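Side-chain contacts in probable transcriptional regulator, AsnC family (Thermus thermophilus, PDB 2DJW), which is of unknown function but consists of a stand-alone RAM domain of the Lrp/AsnC family and can bind zinc: residues Q58-L61 and G65-R68; D54-G59 and T69-A74; N13-L18 and P37-A42. All coordinates share one frame; numbering follows the deposited sequence.

Interaction 1 of 3, residues Q58-L61 and G65-R68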
loop_
_atom_site.group_PDB
_atom_site.type_symbol
_atom_site.label_atom_id
_atom_site.label_comp_id
_atom_site.label_asym_id
_atom_site.label_seq_id
_atom_site.Cartn_x
_atom_site.Cartn_y
_atom_site.Cartn_z
ATOM N N GLN A 58 -19.168 5.175 19.478
ATOM C CA GLN A 58 -19.436 5.121 20.914
ATOM C C GLN A 58 -19.318 3.697 21.414
ATOM O O GLN A 58 -19.151 3.468 22.609
ATOM C CB GLN A 58 -20.832 5.672 21.273
ATOM C CG GLN A 58 -21.309 6.941 20.536
ATOM C CD GLN A 58 -20.453 8.192 20.759
ATOM O OE1 GLN A 58 -20.544 9.153 19.987
ATOM N NE2 GLN A 58 -19.626 8.191 21.812
ATOM N N GLY A 59 -19.402 2.740 20.493
ATOM C CA GLY A 59 -19.553 1.321 20.842
ATOM C C GLY A 59 -18.288 0.506 20.687
ATOM O O GLY A 59 -17.810 -0.065 21.652
ATOM N N ILE A 60 -17.746 0.435 19.476
ATOM C CA ILE A 60 -16.509 -0.318 19.238
ATOM C C ILE A 60 -15.283 0.518 19.604
ATOM O O ILE A 60 -14.351 0.024 20.262
ATOM C CB ILE A 60 -16.393 -0.849 17.753
ATOM C CG1 ILE A 60 -17.429 -1.939 17.486
ATOM C CG2 ILE A 60 -14.987 -1.355 17.451
ATOM C CD1 ILE A 60 -17.596 -2.346 16.037
ATOM N N LEU A 61 -15.269 1.773 19.166
ATOM C CA LEU A 61 -14.048 2.590 19.272
ATOM C C LEU A 61 -13.840 3.162 20.678
ATOM O O LEU A 61 -12.767 3.711 20.986
ATOM C CB LEU A 61 -14.004 3.697 18.210
ATOM C CG LEU A 61 -13.935 3.344 16.718
ATOM C CD1 LEU A 61 -14.177 4.604 15.887
ATOM C CD2 LEU A 61 -12.618 2.677 16.318
ATOM N N GLY A 65 -8.299 -1.348 23.273
ATOM C CA GLY A 65 -7.555 -2.301 22.448
ATOM C C GLY A 65 -7.721 -2.261 20.924
ATOM O O GLY A 65 -6.974 -2.931 20.196
ATOM N N VAL A 66 -8.692 -1.492 20.428
ATOM C CA VAL A 66 -8.978 -1.473 18.986
ATOM C C VAL A 66 -8.031 -0.527 18.238
ATOM O O VAL A 66 -7.978 0.677 18.505
ATOM C CB VAL A 66 -10.475 -1.192 18.656
ATOM C CG1 VAL A 66 -11.425 -2.070 19.500
ATOM C CG2 VAL A 66 -10.797 0.249 18.837
ATOM N N GLU A 67 -7.257 -1.088 17.326
ATOM C CA GLU A 67 -6.319 -0.303 16.548
ATOM C C GLU A 67 -6.997 0.432 15.369
ATOM O O GLU A 67 -6.927 1.665 15.278
ATOM C CB GLU A 67 -5.172 -1.189 16.065
ATOM C CG GLU A 67 -4.188 -1.546 17.166
ATOM C CD GLU A 67 -3.149 -2.534 16.717
ATOM O OE1 GLU A 67 -2.070 -2.590 17.346
ATOM O OE2 GLU A 67 -3.409 -3.273 15.745
ATOM N N ARG A 68 -7.636 -0.332 14.479
ATOM C CA ARG A 68 -8.363 0.214 13.333
ATOM C C ARG A 68 -9.719 -0.460 13.169
ATOM O O ARG A 68 -9.877 -1.659 13.432
ATOM C CB ARG A 68 -7.573 0.046 12.026
ATOM C CG ARG A 68 -6.253 0.840 11.939
ATOM C CD ARG A 68 -6.449 2.332 11.603
ATOM N NE ARG A 68 -5.166 3.032 11.691
ATOM C CZ ARG A 68 -4.437 3.440 10.647
ATOM N NH1 ARG A 68 -4.861 3.267 9.391
ATOM N NH2 ARG A 68 -3.275 4.055 10.860
#
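Val-66 points its isopropyl group at Ile-60 and Leu-61, closing the turn that carries the second helix of a ferredoxin-like RAM domain into strand 66-77, at the edge of the sheet within this chain. Both methyls rest against the carbonyl oxygen of Ile-60: Val-66 CG1 is 3.7 Å and Val-66 CG2 3.8 Å from Ile-60 O. Beyond it they diverge, CG1 touching Ile-60 CG2 at 4.2 Å while CG2 meets Leu-61 CD2 at 3.9 Å. Each pair of side chains crosses near a right angle. Val-66 CG1 lies opposite its own carbonyl carbon (chi1 -48°), the rotation that gives each methyl a different neighbour. Replacing Val-66 by an alanine removes both methyls, which is likely to open a gap beside Ile-60 CG2 and leave Leu-61 CD2 without its contact to this residue.

Farther out, Ile-60 also packs on Val-6 and Ile-22, and Val-66 on Leu-18. A wider pi-type turn spans 58-60, with a probable hydrogen bond from Ile-60 N to Val-55 O. On the strand side, Glu-67 and Arg-68 form a classic beta bulge opposite Arg-9. Gly-65, just before the strand, has a phi of 111°, where a CB would jam against the carbonyl O of the residue before.

Interaction 2 of 3, residues D54-G59 and T69-A74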
loop_
_atom_site.group_PDB
_atom_site.type_symbol
_atom_site.label_atom_id
_atom_site.label_comp_id
_atom_site.label_asym_id
_atom_site.label_seq_id
_atom_site.Cartn_x
_atom_site.Cartn_y
_atom_site.Cartn_z
ATOM N N ASP A 54 -23.530 5.029 17.169
ATOM C CA ASP A 54 -23.767 4.193 18.336
ATOM C C ASP A 54 -22.924 2.920 18.372
ATOM O O ASP A 54 -22.396 2.563 19.429
ATOM C CB ASP A 54 -25.255 3.855 18.447
ATOM C CG ASP A 54 -26.141 5.093 18.377
ATOM O OD1 ASP A 54 -25.667 6.198 18.747
ATOM O OD2 ASP A 54 -27.308 4.966 17.933
ATOM N N VAL A 55 -22.795 2.242 17.230
ATOM C CA VAL A 55 -22.059 0.974 17.172
ATOM C C VAL A 55 -20.566 1.135 17.027
ATOM O O VAL A 55 -19.812 0.438 17.695
ATOM C CB VAL A 55 -22.683 -0.124 16.183
ATOM C CG1 VAL A 55 -23.680 0.457 15.242
ATOM C CG2 VAL A 55 -21.610 -0.908 15.433
ATOM N N VAL A 56 -20.136 2.059 16.167
ATOM C CA VAL A 56 -18.707 2.207 15.862
ATOM C C VAL A 56 -18.033 3.207 16.793
ATOM O O VAL A 56 -17.129 2.829 17.535
ATOM C CB VAL A 56 -18.415 2.567 14.368
ATOM C CG1 VAL A 56 -16.915 2.613 14.115
ATOM C CG2 VAL A 56 -19.067 1.575 13.409
ATOM N N THR A 57 -18.466 4.470 16.762
ATOM C CA THR A 57 -17.768 5.533 17.498
ATOM C C THR A 57 -17.954 5.455 19.022
ATOM O O THR A 57 -17.012 5.653 19.763
ATOM C CB THR A 57 -18.156 6.935 16.994
ATOM O OG1 THR A 57 -18.110 6.962 15.566
ATOM C CG2 THR A 57 -17.206 8.016 17.549
ATOM N N GLN A 58 -19.168 5.175 19.478
ATOM C CA GLN A 58 -19.436 5.121 20.914
ATOM C C GLN A 58 -19.318 3.697 21.414
ATOM O O GLN A 58 -19.151 3.468 22.609
ATOM C CB GLN A 58 -20.832 5.672 21.273
ATOM C CG GLN A 58 -21.309 6.941 20.536
ATOM C CD GLN A 58 -20.453 8.192 20.759
ATOM O OE1 GLN A 58 -20.544 9.153 19.987
ATOM N NE2 GLN A 58 -19.626 8.191 21.812
ATOM N N GLY A 59 -19.402 2.740 20.493
ATOM C CA GLY A 59 -19.553 1.321 20.842
ATOM C C GLY A 59 -18.288 0.506 20.687
ATOM O O GLY A 59 -17.810 -0.065 21.652
ATOM N N THR A 69 -10.679 0.336 12.718
ATOM C CA THR A 69 -11.985 -0.137 12.268
ATOM C C THR A 69 -12.192 0.287 10.787
ATOM O O THR A 69 -11.733 1.382 10.365
ATOM C CB THR A 69 -13.102 0.422 13.195
ATOM O OG1 THR A 69 -14.162 -0.517 13.305
ATOM C CG2 THR A 69 -13.664 1.731 12.696
ATOM N N GLU A 70 -12.860 -0.567 10.003
ATOM C CA GLU A 70 -13.306 -0.173 8.652
ATOM C C GLU A 70 -14.712 -0.658 8.331
ATOM O O GLU A 70 -14.954 -1.838 8.295
ATOM C CB GLU A 70 -12.322 -0.636 7.569
ATOM C CG GLU A 70 -12.279 0.305 6.384
ATOM C CD GLU A 70 -11.925 -0.374 5.068
ATOM O OE1 GLU A 70 -11.133 -1.334 5.078
ATOM O OE2 GLU A 70 -12.426 0.083 4.013
ATOM N N THR A 71 -15.639 0.267 8.109
ATOM C CA THR A 71 -17.046 -0.071 7.905
ATOM C C THR A 71 -17.422 -0.092 6.418
ATOM O O THR A 71 -17.220 0.901 5.687
ATOM C CB THR A 71 -17.979 0.874 8.664
ATOM O OG1 THR A 71 -17.645 0.844 10.048
ATOM C CG2 THR A 71 -19.450 0.452 8.517
ATOM N N LEU A 72 -17.961 -1.244 6.008
ATOM C CA LEU A 72 -18.471 -1.462 4.655
ATOM C C LEU A 72 -19.983 -1.391 4.743
ATOM O O LEU A 72 -20.611 -2.360 5.151
ATOM C CB LEU A 72 -18.031 -2.834 4.129
ATOM C CG LEU A 72 -16.609 -3.095 3.582
ATOM C CD1 LEU A 72 -15.501 -2.180 4.048
ATOM C CD2 LEU A 72 -16.183 -4.537 3.747
ATOM N N LEU A 73 -20.567 -0.250 4.381
ATOM C CA LEU A 73 -22.005 -0.082 4.511
ATOM C C LEU A 73 -22.806 -0.485 3.261
ATOM O O LEU A 73 -22.588 0.022 2.179
ATOM C CB LEU A 73 -22.361 1.346 4.972
ATOM C CG LEU A 73 -23.866 1.550 5.201
ATOM C CD1 LEU A 73 -24.204 2.169 6.515
ATOM C CD2 LEU A 73 -24.595 2.302 4.042
ATOM N N ALA A 74 -23.763 -1.376 3.444
ATOM C CA ALA A 74 -24.562 -1.917 2.332
ATOM C C ALA A 74 -25.710 -0.991 1.969
ATOM O O ALA A 74 -26.630 -0.767 2.778
ATOM C CB ALA A 74 -25.094 -3.302 2.681
#
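Methyl-to-methyl packing joins Val-56 to Thr-69, with Val-56 CG1 3.7 Å from Thr-69 CG2 and the two side chains set at a slant to each other. The CG1 branch stands opposite the backbone N (chi1 -176°), and this rotation sends the other branch toward a different residue of the strand.

A second kind of contact, methyl against hydroxyl, is made there: Val-56 CG2 lies 3.7 Å from Thr-71 OG1, as the side chains pass in opposite directions. A methyl cannot donate a conventional hydrogen bond, and none links the two segments, so this too is van der Waals packing. Val-56 thus straddles two threonines spaced two residues apart on one face of the strand, while Glu-70 between them points away. The closest CA atoms, those of Val-56 and Thr-69, are 8.0 Å apart.

In fold terms this is helix 52-60 lying on the sheet of a ferredoxin-like alpha+beta domain, over strand 66-77, which forms an edge of that sheet within this chain. Val-6 of the adjoining strand touches both threonines, and Leu-52 adds to the packing on Thr-71.

Polar bonds run elsewhere. Thr-69 OG1 makes a weak hydrogen bond to Leu-7 O, and Thr-57 OG1 another weak one to Asp-53 OD1. Asp-54, like Glu-50 a zinc-binding residue though no metal is modelled on this chain, lies on the same helix and takes no part in the packing. At Ala-74 the strand pairs antiparallel with a strand of a neighbouring subunit, whose Thr-35 OG1 is hydrogen-bonded to Leu-73 N.

Interaction 3 of 3, residues N13-L18 and P37-A42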
loop_
_atom_site.group_PDB
_atom_site.type_symbol
_atom_site.label_atom_id
_atom_site.label_comp_id
_atom_site.label_asym_id
_atom_site.label_seq_id
_atom_site.Cartn_x
_atom_site.Cartn_y
_atom_site.Cartn_z
ATOM N N ASN A 13 -3.687 -9.459 21.734
ATOM C CA ASN A 13 -4.117 -10.075 23.016
ATOM C C ASN A 13 -5.555 -9.720 23.428
ATOM O O ASN A 13 -6.131 -10.320 24.370
ATOM C CB ASN A 13 -3.124 -9.766 24.148
ATOM C CG ASN A 13 -3.259 -8.356 24.686
ATOM O OD1 ASN A 13 -3.562 -7.418 23.950
ATOM N ND2 ASN A 13 -3.028 -8.198 25.985
ATOM N N ARG A 14 -6.141 -8.783 22.679
ATOM C CA ARG A 14 -7.502 -8.318 22.914
ATOM C C ARG A 14 -8.575 -8.984 22.058
ATOM O O ARG A 14 -9.764 -8.749 22.274
ATOM C CB ARG A 14 -7.561 -6.817 22.698
ATOM C CG ARG A 14 -6.682 -6.019 23.639
ATOM C CD ARG A 14 -7.206 -6.070 25.079
ATOM N NE ARG A 14 -8.546 -5.507 25.211
ATOM C CZ ARG A 14 -9.408 -5.841 26.171
ATOM N NH1 ARG A 14 -9.067 -6.744 27.098
ATOM N NH2 ARG A 14 -10.609 -5.271 26.208
ATOM N N VAL A 15 -8.167 -9.806 21.094
ATOM C CA VAL A 15 -9.103 -10.399 20.131
ATOM C C VAL A 15 -10.396 -10.939 20.783
ATOM O O VAL A 15 -11.503 -10.519 20.413
ATOM C CB VAL A 15 -8.400 -11.482 19.208
ATOM C CG1 VAL A 15 -9.420 -12.227 18.347
ATOM C CG2 VAL A 15 -7.334 -10.836 18.314
ATOM N N GLN A 16 -10.261 -11.831 21.765
ATOM C CA GLN A 16 -11.432 -12.476 22.377
ATOM C C GLN A 16 -12.248 -11.522 23.232
ATOM O O GLN A 16 -13.464 -11.440 23.098
ATOM C CB GLN A 16 -11.017 -13.707 23.173
ATOM C CG GLN A 16 -10.566 -14.833 22.301
ATOM C CD GLN A 16 -10.017 -16.000 23.077
ATOM O OE1 GLN A 16 -10.709 -16.995 23.272
ATOM N NE2 GLN A 16 -8.747 -15.915 23.467
ATOM N N ALA A 17 -11.573 -10.799 24.107
ATOM C CA ALA A 17 -12.178 -9.704 24.855
ATOM C C ALA A 17 -13.056 -8.840 23.936
ATOM O O ALA A 17 -14.275 -8.735 24.128
ATOM C CB ALA A 17 -11.071 -8.871 25.494
ATOM N N LEU A 18 -12.453 -8.254 22.903
ATOM C CA LEU A 18 -13.219 -7.400 21.960
ATOM C C LEU A 18 -14.310 -8.160 21.201
ATOM O O LEU A 18 -15.433 -7.654 21.041
ATOM C CB LEU A 18 -12.292 -6.628 21.033
ATOM C CG LEU A 18 -11.274 -5.771 21.804
ATOM C CD1 LEU A 18 -10.142 -5.393 20.911
ATOM C CD2 LEU A 18 -11.926 -4.538 22.414
ATOM N N PRO A 37 -6.718 -9.459 7.079
ATOM C CA PRO A 37 -5.977 -8.385 7.727
ATOM C C PRO A 37 -6.720 -7.755 8.938
ATOM O O PRO A 37 -6.146 -6.931 9.656
ATOM C CB PRO A 37 -5.800 -7.355 6.597
ATOM C CG PRO A 37 -6.894 -7.654 5.574
ATOM C CD PRO A 37 -7.531 -8.974 5.938
ATOM N N TYR A 38 -7.983 -8.123 9.140
ATOM C CA TYR A 38 -8.767 -7.645 10.283
ATOM C C TYR A 38 -9.209 -8.894 11.029
ATOM O O TYR A 38 -9.863 -9.743 10.443
ATOM C CB TYR A 38 -9.991 -6.846 9.824
ATOM C CG TYR A 38 -9.701 -5.443 9.270
ATOM C CD1 TYR A 38 -9.735 -4.327 10.109
ATOM C CD2 TYR A 38 -9.448 -5.225 7.890
ATOM C CE1 TYR A 38 -9.499 -3.038 9.625
ATOM C CE2 TYR A 38 -9.200 -3.940 7.392
ATOM C CZ TYR A 38 -9.238 -2.849 8.273
ATOM O OH TYR A 38 -9.009 -1.555 7.840
ATOM N N ASP A 39 -8.843 -9.022 12.306
ATOM C CA ASP A 39 -9.154 -10.239 13.077
ATOM C C ASP A 39 -10.617 -10.444 13.369
ATOM O O ASP A 39 -11.057 -11.568 13.480
ATOM C CB ASP A 39 -8.329 -10.307 14.380
ATOM C CG ASP A 39 -6.865 -10.057 14.127
ATOM O OD1 ASP A 39 -6.097 -11.053 14.115
ATOM O OD2 ASP A 39 -6.505 -8.874 13.869
ATOM N N LEU A 40 -11.369 -9.366 13.488
ATOM C CA LEU A 40 -12.795 -9.461 13.795
ATOM C C LEU A 40 -13.647 -8.784 12.717
ATOM O O LEU A 40 -13.268 -7.743 12.200
ATOM C CB LEU A 40 -13.106 -8.836 15.184
ATOM C CG LEU A 40 -12.483 -9.427 16.466
ATOM C CD1 LEU A 40 -12.561 -8.429 17.651
ATOM C CD2 LEU A 40 -13.125 -10.769 16.858
ATOM N N VAL A 41 -14.803 -9.370 12.409
ATOM C CA VAL A 41 -15.791 -8.724 11.537
ATOM C C VAL A 41 -17.103 -8.725 12.282
ATOM O O VAL A 41 -17.542 -9.794 12.728
ATOM C CB VAL A 41 -16.016 -9.487 10.175
ATOM C CG1 VAL A 41 -17.107 -8.807 9.333
ATOM C CG2 VAL A 41 -14.736 -9.570 9.374
ATOM N N ALA A 42 -17.741 -7.557 12.391
ATOM C CA ALA A 42 -19.111 -7.517 12.887
ATOM C C ALA A 42 -20.152 -7.291 11.788
ATOM O O ALA A 42 -20.104 -6.292 11.081
ATOM C CB ALA A 42 -19.275 -6.457 14.008
#
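Val-15 and Asp-39 bring the two backbones nearest, their CA atoms 7.1 Å apart, where the N-terminal part of helix 15-22 faces the start of strand 40-46. Within the helical segment Leu-18 N is hydrogen-bonded to Arg-14 O (2.8 Å). On the strand side Asp-39 and Leu-40 both stand opposite Ile-8, a classic beta bulge, and consecutive residues consequently both direct their side chains at the helix.

Leu-40 and Val-15 carry the contact about equally. The leucine chain leaves with CG opposite the carbonyl carbon (chi1 -62°) and ends in a fork against the helix backbone: Leu-40 CD1 is 3.6 Å, and Leu-40 CD2 3.9 Å, from Val-15 O. The CD1 branch also meets the base of Leu-18, three residues on from Val-15, with Leu-40 CD1 3.8 Å from Leu-18 CB. The CD2 branch reaches toward Val-15 CG1, a looser approach of 4.3 Å. Val-15 uses its second methyl on the other bulge residue, CG2 lying 4.1 Å from Asp-39 CB, with the two side chains crossing at about a right angle.

Pro-10 of the neighbouring strand 2-10 touches Val-15, Leu-18 and Asp-39, and Ser-33 of strand 28-34 touches Val-15 and Leu-40. The contact therefore seats the first helix of the ferredoxin-like RAM domain on its antiparallel sheet. Tyr-78 of a neighbouring subunit packs on both Val-15 and Leu-40, carrying the apolar patch into the assembly.

No hydrogen bond or ion pair spans the two segments, and Asp-39 contributes its CB rather than its carboxylate. With no directional bond between them, burial of apolar surface probably supplies most of the attraction.

Overall arrangement
Along the chain interaction 3 comes first, joining helix 15-22 to strand 40-46; interactions 1 and 2 follow, both joining helix 52-60 to strand 66-77. The latter two share Gln-58 and Gly-59, have centres about 9 Å apart, and meet where Leu-61 CD2 packs on Thr-69 CB at 3.9 Å. Interaction 1 lies about 10 Å from interaction 3, centre to centre, and touches it through Val-66 CG1 and Leu-18 CD1, 3.8 Å apart. Interactions 2 and 3 have their centres about 14 Å apart. All three thus fasten helices to one four-stranded antiparallel sheet (order 28-34, 40-46, 2-10, 66-77), giving the compact RAM domain from which the multi-subunit assembly is built.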